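Local coordinates for carbohydrate kinase, pfkB family (Enterococcus faecalis, PDB 3KTN), which probably phosphorylates a sugar acid, as a putative 2-keto-3-deoxygluconate kinase of the ribokinase-like PfkB family that binds magnesium, at residues A[140-143]-A[144-148]; A[150-153]-A[154-158]; A[224-227]-A[228-232]. All coordinates share one frame; numbering follows the deposited sequence.

Interaction 1. Residues A[140-143]-A[144-148]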
ATOM      1  N   LEU A 140      16.236  14.938  31.328  1.00 42.04           N
ATOM      2  CA  LEU A 140      16.973  14.654  32.559  1.00 45.14           C
ATOM      3  C   LEU A 140      17.669  13.303  32.619  1.00 45.55           C
ATOM      4  O   LEU A 140      18.629  13.138  33.377  1.00 45.62           O
ATOM      5  CB  LEU A 140      16.050  14.780  33.774  1.00 45.68           C
ATOM      6  CG  LEU A 140      15.587  16.184  34.147  1.00 47.78           C
ATOM      7  CD1 LEU A 140      14.749  16.115  35.413  1.00 49.70           C
ATOM      8  CD2 LEU A 140      16.796  17.080  34.369  1.00 50.58           C
ATOM      9  N   SER A 141      17.205  12.340  31.827  1.00 45.13           N
ATOM     10  CA  SER A 141      17.792  11.006  31.856  1.00 44.84           C
ATOM     11  C   SER A 141      18.540  10.572  30.598  1.00 44.85           C
ATOM     12  O   SER A 141      19.344   9.640  30.653  1.00 45.63           O
ATOM     13  CB  SER A 141      16.704   9.975  32.156  1.00 46.73           C
ATOM     14  OG  SER A 141      15.761   9.909  31.096  1.00 51.89           O
ATOM     15  N   LEU A 142      18.289  11.230  29.470  1.00 43.03           N
ATOM     16  CA  LEU A 142      18.947  10.831  28.228  1.00 41.04           C
ATOM     17  C   LEU A 142      20.472  10.847  28.355  1.00 41.18           C
ATOM     18  O   LEU A 142      21.111   9.796  28.299  1.00 40.52           O
ATOM     19  CB  LEU A 142      18.482  11.716  27.066  1.00 39.56           C
ATOM     20  CG  LEU A 142      18.833  11.177  25.673  1.00 39.98           C
ATOM     21  CD1 LEU A 142      18.343   9.737  25.540  1.00 38.79           C
ATOM     22  CD2 LEU A 142      18.210  12.060  24.602  1.00 39.05           C
ATOM     23  N   THR A 143      21.060  12.029  28.514  1.00 40.36           N
ATOM     24  CA  THR A 143      22.509  12.131  28.682  1.00 40.38           C
ATOM     25  C   THR A 143      22.826  13.249  29.663  1.00 40.85           C
ATOM     26  O   THR A 143      21.973  14.089  29.967  1.00 40.51           O
ATOM     27  CB  THR A 143      23.246  12.459  27.355  1.00 38.79           C
ATOM     28  OG1 THR A 143      22.882  13.775  26.918  1.00 36.53           O
ATOM     29  CG2 THR A 143      22.911  11.436  26.275  1.00 38.60           C
ATOM     30  N   GLU A 144      24.059  13.265  30.150  1.00 42.38           N
ATOM     31  CA  GLU A 144      24.478  14.301  31.081  1.00 43.40           C
ATOM     32  C   GLU A 144      24.347  15.652  30.391  1.00 41.52           C
ATOM     33  O   GLU A 144      23.981  16.645  31.020  1.00 42.12           O
ATOM     34  CB  GLU A 144      25.929  14.076  31.519  1.00 46.81           C
ATOM     35  CG  GLU A 144      26.445  15.144  32.481  1.00 53.45           C
ATOM     36  CD  GLU A 144      27.897  14.936  32.876  1.00 56.27           C
ATOM     37  OE1 GLU A 144      28.198  13.922  33.543  1.00 58.00           O
ATOM     38  OE2 GLU A 144      28.738  15.788  32.515  1.00 58.85           O
ATOM     39  N   LYS A 145      24.631  15.689  29.091  1.00 40.20           N
ATOM     40  CA  LYS A 145      24.536  16.943  28.346  1.00 40.09           C
ATOM     41  C   LYS A 145      23.111  17.474  28.224  1.00 38.89           C
ATOM     42  O   LYS A 145      22.889  18.675  28.366  1.00 39.04           O
ATOM     43  CB  LYS A 145      25.148  16.791  26.952  1.00 42.12           C
ATOM     44  CG  LYS A 145      26.659  16.602  26.964  1.00 45.17           C
ATOM     45  CD  LYS A 145      27.239  16.657  25.562  1.00 46.40           C
ATOM     46  CE  LYS A 145      28.728  16.360  25.570  1.00 49.42           C
ATOM     47  NZ  LYS A 145      29.299  16.373  24.192  1.00 53.52           N
ATOM     48  N   THR A 146      22.145  16.597  27.956  1.00 39.66           N
ATOM     49  CA  THR A 146      20.760  17.048  27.843  1.00 38.12           C
ATOM     50  C   THR A 146      20.248  17.397  29.239  1.00 38.80           C
ATOM     51  O   THR A 146      19.415  18.290  29.406  1.00 38.14           O
ATOM     52  CB  THR A 146      19.835  15.967  27.201  1.00 36.63           C
ATOM     53  OG1 THR A 146      19.844  14.772  27.993  1.00 35.43           O
ATOM     54  CG2 THR A 146      20.311  15.625  25.791  1.00 35.63           C
ATOM     55  N   ARG A 147      20.752  16.687  30.244  1.00 40.90           N
ATOM     56  CA  ARG A 147      20.343  16.950  31.621  1.00 43.48           C
ATOM     57  C   ARG A 147      20.838  18.329  32.062  1.00 43.16           C
ATOM     58  O   ARG A 147      20.069  19.130  32.601  1.00 43.40           O
ATOM     59  CB  ARG A 147      20.888  15.871  32.565  1.00 43.79           C
ATOM     60  CG  ARG A 147      20.659  16.190  34.044  1.00 47.42           C
ATOM     61  CD  ARG A 147      20.895  14.981  34.938  1.00 48.92           C
ATOM     62  NE  ARG A 147      22.191  14.356  34.693  1.00 52.24           N
ATOM     63  CZ  ARG A 147      22.354  13.194  34.068  1.00 54.69           C
ATOM     64  NH1 ARG A 147      21.298  12.521  33.623  1.00 55.46           N
ATOM     65  NH2 ARG A 147      23.574  12.707  33.882  1.00 55.87           N
ATOM     66  N   ASP A 148      22.115  18.610  31.823  1.00 44.99           N
ATOM     67  CA  ASP A 148      22.684  19.903  32.201  1.00 46.98           C
ATOM     68  C   ASP A 148      21.982  21.040  31.474  1.00 46.46           C
ATOM     69  O   ASP A 148      21.798  22.124  32.029  1.00 47.15           O
ATOM     70  CB  ASP A 148      24.185  19.955  31.891  1.00 49.78           C
ATOM     71  CG  ASP A 148      24.981  18.930  32.682  1.00 53.01           C
ATOM     72  OD1 ASP A 148      24.590  18.622  33.828  1.00 52.55           O
ATOM     73  OD2 ASP A 148      26.009  18.442  32.161  1.00 56.44           O
TER
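Thr-143 and Thr-146 meet at an N-cap, the motif that opens helix 144-159 just after the short helix 138-142. Among the capping bonds, the side chain of Thr-143 takes the leading part: its OG1 accepts from Thr-146 N at 3.1 Å, with the N-H pointing almost straight at it (161°). A chi1 of 66° turns this hydroxyl back over the first turn, between its own N and carbonyl carbon, and OG1 is also bonded to Gly-114 O, which ties the cap to a preceding loop.

The regular i to i+4 helix bond runs from Arg-147 N to Thr-143 O at 2.9 Å. Separately, the side-chain hydroxyl of Thr-146 brings OG1 to 3.0 Å from Thr-143 O; it is also bonded to Ser-139 O, so its proton has two acceptors to choose from. Leu-142 CB makes a van der Waals contact with the same hydroxyl. Apolar contact is lighter: Leu-140 CD2 approaches Arg-147 CG at 4.0 Å, the two side chains crossing at about a right angle. Phe-182 and Gln-186 of helix 177-190 pack on the arginine as well.

The charged end of Arg-147 reaches back to the preceding helix. Its chain bends at chi3 (52°), and NH1 donates to Leu-140 O at 2.8 Å, the oxygen lying at the guanidinium edge, within the plane of the group.

Interaction 2. Residues A[150-153]-A[154-158]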
ATOM      1  N   ALA A 150      18.820  20.981  30.379  1.00 40.15           N
ATOM      2  CA  ALA A 150      17.472  21.099  30.922  1.00 42.30           C
ATOM      3  C   ALA A 150      17.477  21.894  32.231  1.00 42.72           C
ATOM      4  O   ALA A 150      16.660  22.795  32.423  1.00 43.77           O
ATOM      5  CB  ALA A 150      16.874  19.708  31.145  1.00 40.88           C
ATOM      6  N   LEU A 151      18.403  21.558  33.124  1.00 43.62           N
ATOM      7  CA  LEU A 151      18.516  22.238  34.412  1.00 44.65           C
ATOM      8  C   LEU A 151      18.794  23.727  34.229  1.00 45.07           C
ATOM      9  O   LEU A 151      18.157  24.571  34.860  1.00 46.51           O
ATOM     10  CB  LEU A 151      19.619  21.582  35.248  1.00 43.17           C
ATOM     11  CG  LEU A 151      19.289  20.128  35.608  1.00 42.51           C
ATOM     12  CD1 LEU A 151      20.472  19.452  36.271  1.00 42.75           C
ATOM     13  CD2 LEU A 151      18.075  20.110  36.519  1.00 41.99           C
ATOM     14  N   ILE A 152      19.735  24.051  33.352  1.00 45.39           N
ATOM     15  CA  ILE A 152      20.068  25.444  33.085  1.00 44.64           C
ATOM     16  C   ILE A 152      18.859  26.192  32.534  1.00 45.74           C
ATOM     17  O   ILE A 152      18.598  27.336  32.914  1.00 47.29           O
ATOM     18  CB  ILE A 152      21.233  25.546  32.085  1.00 45.01           C
ATOM     19  CG1 ILE A 152      22.537  25.155  32.788  1.00 45.94           C
ATOM     20  CG2 ILE A 152      21.309  26.951  31.493  1.00 42.23           C
ATOM     21  CD1 ILE A 152      23.756  25.137  31.879  1.00 46.08           C
ATOM     22  N   LEU A 153      18.116  25.546  31.643  1.00 44.94           N
ATOM     23  CA  LEU A 153      16.939  26.173  31.054  1.00 43.00           C
ATOM     24  C   LEU A 153      15.874  26.465  32.104  1.00 41.65           C
ATOM     25  O   LEU A 153      15.243  27.521  32.079  1.00 40.53           O
ATOM     26  CB  LEU A 153      16.345  25.278  29.962  1.00 44.19           C
ATOM     27  CG  LEU A 153      14.999  25.719  29.384  1.00 42.91           C
ATOM     28  CD1 LEU A 153      15.084  27.153  28.884  1.00 42.87           C
ATOM     29  CD2 LEU A 153      14.611  24.775  28.249  1.00 44.16           C
ATOM     30  N   ALA A 154      15.671  25.522  33.018  1.00 40.91           N
ATOM     31  CA  ALA A 154      14.679  25.686  34.074  1.00 42.53           C
ATOM     32  C   ALA A 154      15.064  26.869  34.963  1.00 43.94           C
ATOM     33  O   ALA A 154      14.237  27.735  35.250  1.00 43.41           O
ATOM     34  CB  ALA A 154      14.579  24.408  34.905  1.00 40.88           C
ATOM     35  N   GLN A 155      16.322  26.900  35.393  1.00 46.73           N
ATOM     36  CA  GLN A 155      16.825  27.986  36.236  1.00 50.24           C
ATOM     37  C   GLN A 155      16.614  29.315  35.529  1.00 50.70           C
ATOM     38  O   GLN A 155      16.106  30.270  36.116  1.00 51.76           O
ATOM     39  CB  GLN A 155      18.317  27.796  36.516  1.00 50.61           C
ATOM     40  CG  GLN A 155      18.632  26.672  37.482  1.00 54.31           C
ATOM     41  CD  GLN A 155      20.071  26.214  37.379  1.00 56.21           C
ATOM     42  OE1 GLN A 155      20.973  27.017  37.133  1.00 58.25           O
ATOM     43  NE2 GLN A 155      20.298  24.920  37.579  1.00 55.96           N
ATOM     44  N   LYS A 156      17.004  29.368  34.260  1.00 52.14           N
ATOM     45  CA  LYS A 156      16.854  30.581  33.465  1.00 53.20           C
ATOM     46  C   LYS A 156      15.384  30.972  33.341  1.00 54.20           C
ATOM     47  O   LYS A 156      15.019  32.122  33.590  1.00 55.02           O
ATOM     48  CB  LYS A 156      17.467  30.371  32.079  1.00 54.48           C
ATOM     49  CG  LYS A 156      18.592  31.333  31.753  1.00 56.50           C
ATOM     50  CD  LYS A 156      19.794  30.612  31.159  1.00 58.47           C
ATOM     51  CE  LYS A 156      20.910  31.592  30.831  1.00 58.85           C
ATOM     52  NZ  LYS A 156      22.157  30.913  30.378  1.00 61.55           N
ATOM     53  N   ALA A 157      14.542  30.015  32.959  1.00 54.91           N
ATOM     54  CA  ALA A 157      13.110  30.270  32.806  1.00 55.72           C
ATOM     55  C   ALA A 157      12.559  30.882  34.087  1.00 56.51           C
ATOM     56  O   ALA A 157      11.734  31.795  34.050  1.00 54.98           O
ATOM     57  CB  ALA A 157      12.374  28.970  32.491  1.00 55.41           C
ATOM     58  N   HIS A 158      13.018  30.363  35.219  1.00 58.57           N
ATOM     59  CA  HIS A 158      12.582  30.860  36.515  1.00 60.47           C
ATOM     60  C   HIS A 158      12.985  32.327  36.679  1.00 60.18           C
ATOM     61  O   HIS A 158      12.176  33.157  37.089  1.00 59.26           O
ATOM     62  CB  HIS A 158      13.198  30.027  37.636  1.00 62.00           C
ATOM     63  CG  HIS A 158      12.785  30.468  39.004  1.00 65.04           C
ATOM     64  ND1 HIS A 158      11.464  30.516  39.400  1.00 66.10           N
ATOM     65  CD2 HIS A 158      13.509  30.907  40.059  1.00 65.63           C
ATOM     66  CE1 HIS A 158      11.395  30.964  40.640  1.00 66.34           C
ATOM     67  NE2 HIS A 158      12.622  31.209  41.063  1.00 67.32           N
TER
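Ile-152 and Lys-156, one turn apart on helix 144-159, lie side by side and point the same way, a textbook i to i+4 pair. The methyl branch CG2 of Ile-152 rests against the aliphatic CD of Lys-156 at 4.0 Å. The lysine begins close to the backbone, with CB 3.3 Å from Ile-152 O, then bends at chi2 (134°) and carries its amino end away toward Glu-124, with which it makes a long, weak ion pair.

Leu-151 and Gln-155 form the next pair round the helix. With Gln-155 CG anti to its carbonyl carbon (chi1 -73°), the extended chain runs back along the preceding turn: CG is 3.4 Å from Leu-151 O, and NE2 comes to 4.1 Å from Leu-151 CB. This is van der Waals contact, since NE2 is poorly angled for a bond to Leu-151 O, which instead accepts Gln-155 N at 3.0 Å in a nearly straight bond.

The small methyls of Ala-154 and Ala-157 let the helix lie close on strand 132-135, where they meet Ile-135 and Val-133 respectively. Ala-157 CB lies 3.2 Å from Leu-153 O, and Ala-157 N donates to that same oxygen.

The buried face of helix 144-159 thus packs on strand 132-135, joined there by Ala-150 and Leu-153; Leu-153 and Ala-157 also touch helix 123-127, and Leu-151 and Ala-154 helix 177-190.

Interaction 3. Residues A[224-227]-A[228-232]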
ATOM      1  N   GLU A 224      -3.086  13.968  50.909  1.00 56.85           N
ATOM      2  CA  GLU A 224      -2.076  14.421  51.865  1.00 56.75           C
ATOM      3  C   GLU A 224      -0.676  14.269  51.280  1.00 55.44           C
ATOM      4  O   GLU A 224       0.140  15.185  51.357  1.00 55.48           O
ATOM      5  CB  GLU A 224      -2.184  13.620  53.172  1.00 56.56           C
ATOM      6  CG  GLU A 224      -1.394  14.186  54.355  1.00 56.66           C
ATOM      7  CD  GLU A 224       0.113  13.996  54.239  1.00 56.33           C
ATOM      8  OE1 GLU A 224       0.561  12.867  53.942  1.00 56.19           O
ATOM      9  OE2 GLU A 224       0.853  14.976  54.458  1.00 57.03           O
ATOM     10  N   LEU A 225      -0.405  13.108  50.697  1.00 54.77           N
ATOM     11  CA  LEU A 225       0.897  12.846  50.103  1.00 55.46           C
ATOM     12  C   LEU A 225       1.230  13.796  48.950  1.00 55.55           C
ATOM     13  O   LEU A 225       2.329  14.349  48.892  1.00 56.77           O
ATOM     14  CB  LEU A 225       0.964  11.400  49.609  1.00 56.48           C
ATOM     15  CG  LEU A 225       2.158  11.019  48.730  1.00 57.73           C
ATOM     16  CD1 LEU A 225       3.446  11.545  49.329  1.00 60.42           C
ATOM     17  CD2 LEU A 225       2.216   9.510  48.590  1.00 59.56           C
ATOM     18  N   ILE A 226       0.275  13.994  48.048  1.00 53.97           N
ATOM     19  CA  ILE A 226       0.479  14.850  46.884  1.00 52.33           C
ATOM     20  C   ILE A 226       0.608  16.338  47.194  1.00 51.83           C
ATOM     21  O   ILE A 226       1.495  17.010  46.666  1.00 50.09           O
ATOM     22  CB  ILE A 226      -0.655  14.638  45.849  1.00 51.47           C
ATOM     23  CG1 ILE A 226      -0.565  13.220  45.286  1.00 51.47           C
ATOM     24  CG2 ILE A 226      -0.558  15.668  44.729  1.00 50.34           C
ATOM     25  CD1 ILE A 226      -1.696  12.845  44.364  1.00 50.88           C
ATOM     26  N   GLN A 227      -0.269  16.865  48.037  1.00 52.33           N
ATOM     27  CA  GLN A 227      -0.191  18.283  48.365  1.00 53.90           C
ATOM     28  C   GLN A 227       1.029  18.576  49.231  1.00 54.09           C
ATOM     29  O   GLN A 227       1.470  19.721  49.327  1.00 55.39           O
ATOM     30  CB  GLN A 227      -1.478  18.743  49.049  1.00 54.20           C
ATOM     31  CG  GLN A 227      -2.691  18.575  48.154  1.00 55.54           C
ATOM     32  CD  GLN A 227      -3.945  19.174  48.741  1.00 57.23           C
ATOM     33  OE1 GLN A 227      -4.328  18.856  49.868  1.00 58.61           O
ATOM     34  NE2 GLN A 227      -4.600  20.042  47.979  1.00 56.71           N
ATOM     35  N   ARG A 228       1.582  17.532  49.840  1.00 52.87           N
ATOM     36  CA  ARG A 228       2.769  17.665  50.673  1.00 54.27           C
ATOM     37  C   ARG A 228       3.941  17.844  49.703  1.00 54.71           C
ATOM     38  O   ARG A 228       4.764  18.751  49.855  1.00 54.62           O
ATOM     39  CB  ARG A 228       2.957  16.396  51.510  1.00 53.26           C
ATOM     40  CG  ARG A 228       3.686  16.595  52.830  1.00 54.27           C
ATOM     41  CD  ARG A 228       3.665  15.305  53.644  1.00 53.12           C
ATOM     42  NE  ARG A 228       4.623  14.323  53.144  1.00 53.66           N
ATOM     43  CZ  ARG A 228       4.495  13.007  53.285  1.00 53.85           C
ATOM     44  NH1 ARG A 228       3.439  12.500  53.905  1.00 55.33           N
ATOM     45  NH2 ARG A 228       5.435  12.195  52.819  1.00 53.45           N
ATOM     46  N   PHE A 229       4.000  16.967  48.703  1.00 55.08           N
ATOM     47  CA  PHE A 229       5.036  17.013  47.672  1.00 54.22           C
ATOM     48  C   PHE A 229       4.994  18.369  46.974  1.00 53.52           C
ATOM     49  O   PHE A 229       6.030  18.971  46.700  1.00 53.93           O
ATOM     50  CB  PHE A 229       4.796  15.886  46.654  1.00 55.84           C
ATOM     51  CG  PHE A 229       5.440  16.117  45.309  1.00 55.61           C
ATOM     52  CD1 PHE A 229       6.817  16.013  45.147  1.00 55.89           C
ATOM     53  CD2 PHE A 229       4.658  16.441  44.202  1.00 56.57           C
ATOM     54  CE1 PHE A 229       7.410  16.228  43.901  1.00 56.55           C
ATOM     55  CE2 PHE A 229       5.237  16.657  42.952  1.00 57.52           C
ATOM     56  CZ  PHE A 229       6.617  16.551  42.801  1.00 57.05           C
HETATM   57  N   MSE A 230       3.787  18.852  46.705  1.00 53.20           N
HETATM   58  CA  MSE A 230       3.601  20.127  46.029  1.00 54.76           C
HETATM   59  C   MSE A 230       4.066  21.352  46.809  1.00 55.45           C
HETATM   60  O   MSE A 230       4.706  22.242  46.245  1.00 54.42           O
HETATM   61  CB  MSE A 230       2.134  20.315  45.659  1.00 56.33           C
HETATM   62  CG  MSE A 230       1.639  19.389  44.567  1.00 58.75           C
HETATM   63 SE   MSE A 230      -0.175  19.834  44.103  1.00 64.16          SE
HETATM   64  CE  MSE A 230       0.156  21.411  43.031  1.00 58.14           C
ATOM     65  N   SER A 231       3.725  21.415  48.095  1.00 55.18           N
ATOM     66  CA  SER A 231       4.118  22.558  48.910  1.00 54.89           C
ATOM     67  C   SER A 231       5.626  22.572  49.104  1.00 53.99           C
ATOM     68  O   SER A 231       6.234  23.635  49.211  1.00 55.58           O
ATOM     69  CB  SER A 231       3.397  22.531  50.263  1.00 54.94           C
ATOM     70  OG  SER A 231       3.596  21.299  50.929  1.00 58.07           O
ATOM     71  N   GLN A 232       6.235  21.391  49.132  1.00 52.96           N
ATOM     72  CA  GLN A 232       7.679  21.296  49.291  1.00 51.93           C
ATOM     73  C   GLN A 232       8.428  22.003  48.160  1.00 52.96           C
ATOM     74  O   GLN A 232       9.494  22.582  48.378  1.00 54.08           O
ATOM     75  CB  GLN A 232       8.117  19.841  49.320  1.00 51.76           C
ATOM     76  CG  GLN A 232       9.609  19.687  49.464  1.00 51.32           C
ATOM     77  CD  GLN A 232      10.046  18.260  49.305  1.00 51.73           C
ATOM     78  OE1 GLN A 232       9.335  17.344  49.703  1.00 55.53           O
ATOM     79  NE2 GLN A 232      11.226  18.056  48.732  1.00 50.65           N
TER
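Glu-224 and Arg-228 form an i to i+4 salt bridge on helix 218-233, a familiar way for oppositely charged side chains to link successive turns of an alpha-helix. OE1 of the glutamate lies 2.9 Å from NH1 of the arginine, but the N-H is bent well off the line to it, and the hydrogen bond within the ion pair is weak. Carboxylate and guanidinium are turned 31° against each other. The bend of Glu-224 at chi2 (-73°) brings its carboxylate alongside the arginine chain. The guanidinium has a further polar partner, for NH2 donates to Ile-211 O in a loop.

Apolar contacts flank this pair. Leu-225 CD1 sits over one face of the Arg-228 guanidinium, displaced toward its rim and 4.1 Å from NH2. Farther round the helix, Ile-226 CG2 touches the selenium of selenomethionine Met-230 at 4.2 Å; both residues also pack on Phe-238 of strand 237-245 and Tyr-257 of strand 250-257. The Phe-229 side chain packs on Leu-204 of helix 201-206, and its ring meets that of Tyr-233.

The backbone bonds are uneven in quality. Arg-228 N divides weakly between Glu-224 O and Leu-225 O, whereas Phe-229 N donates to Leu-225 O at 3.1 Å and Met-230 N to Ile-226 O at 2.9 Å with better geometry. The side-chain amide of Gln-227 points off the helix, and its NE2 is held by Thr-258 O. At the last turn, Ser-231 N donates to Gln-227 O from above the carbonyl plane, 41° out of it. Ser-231 OG lies 3.1 Å from that Gln-227 O and 3.0 Å from Arg-228 O, which leaves the destination of its proton unsettled.

Interactions 1 and 2 share helix 144-159 and touch directly, Leu-140 CD2 meeting Leu-151 CD2 at 3.9 Å, whereas interaction 3 lies on another helix, 218-233, its centre about 26 Å from that of interaction 1 and 22 Å from that of interaction 2. Their chemistry follows their place. At the helix start, interaction 1 is dominated by polar capping and an arginine bond to the previous helix; interaction 2, in mid-helix and the most buried, relies on aliphatic contacts and regular backbone bonds. Interaction 3 is partly buried and mixes both modes, a charged pair beside apolar packing against sheet strands. None adjoins the magnesium site.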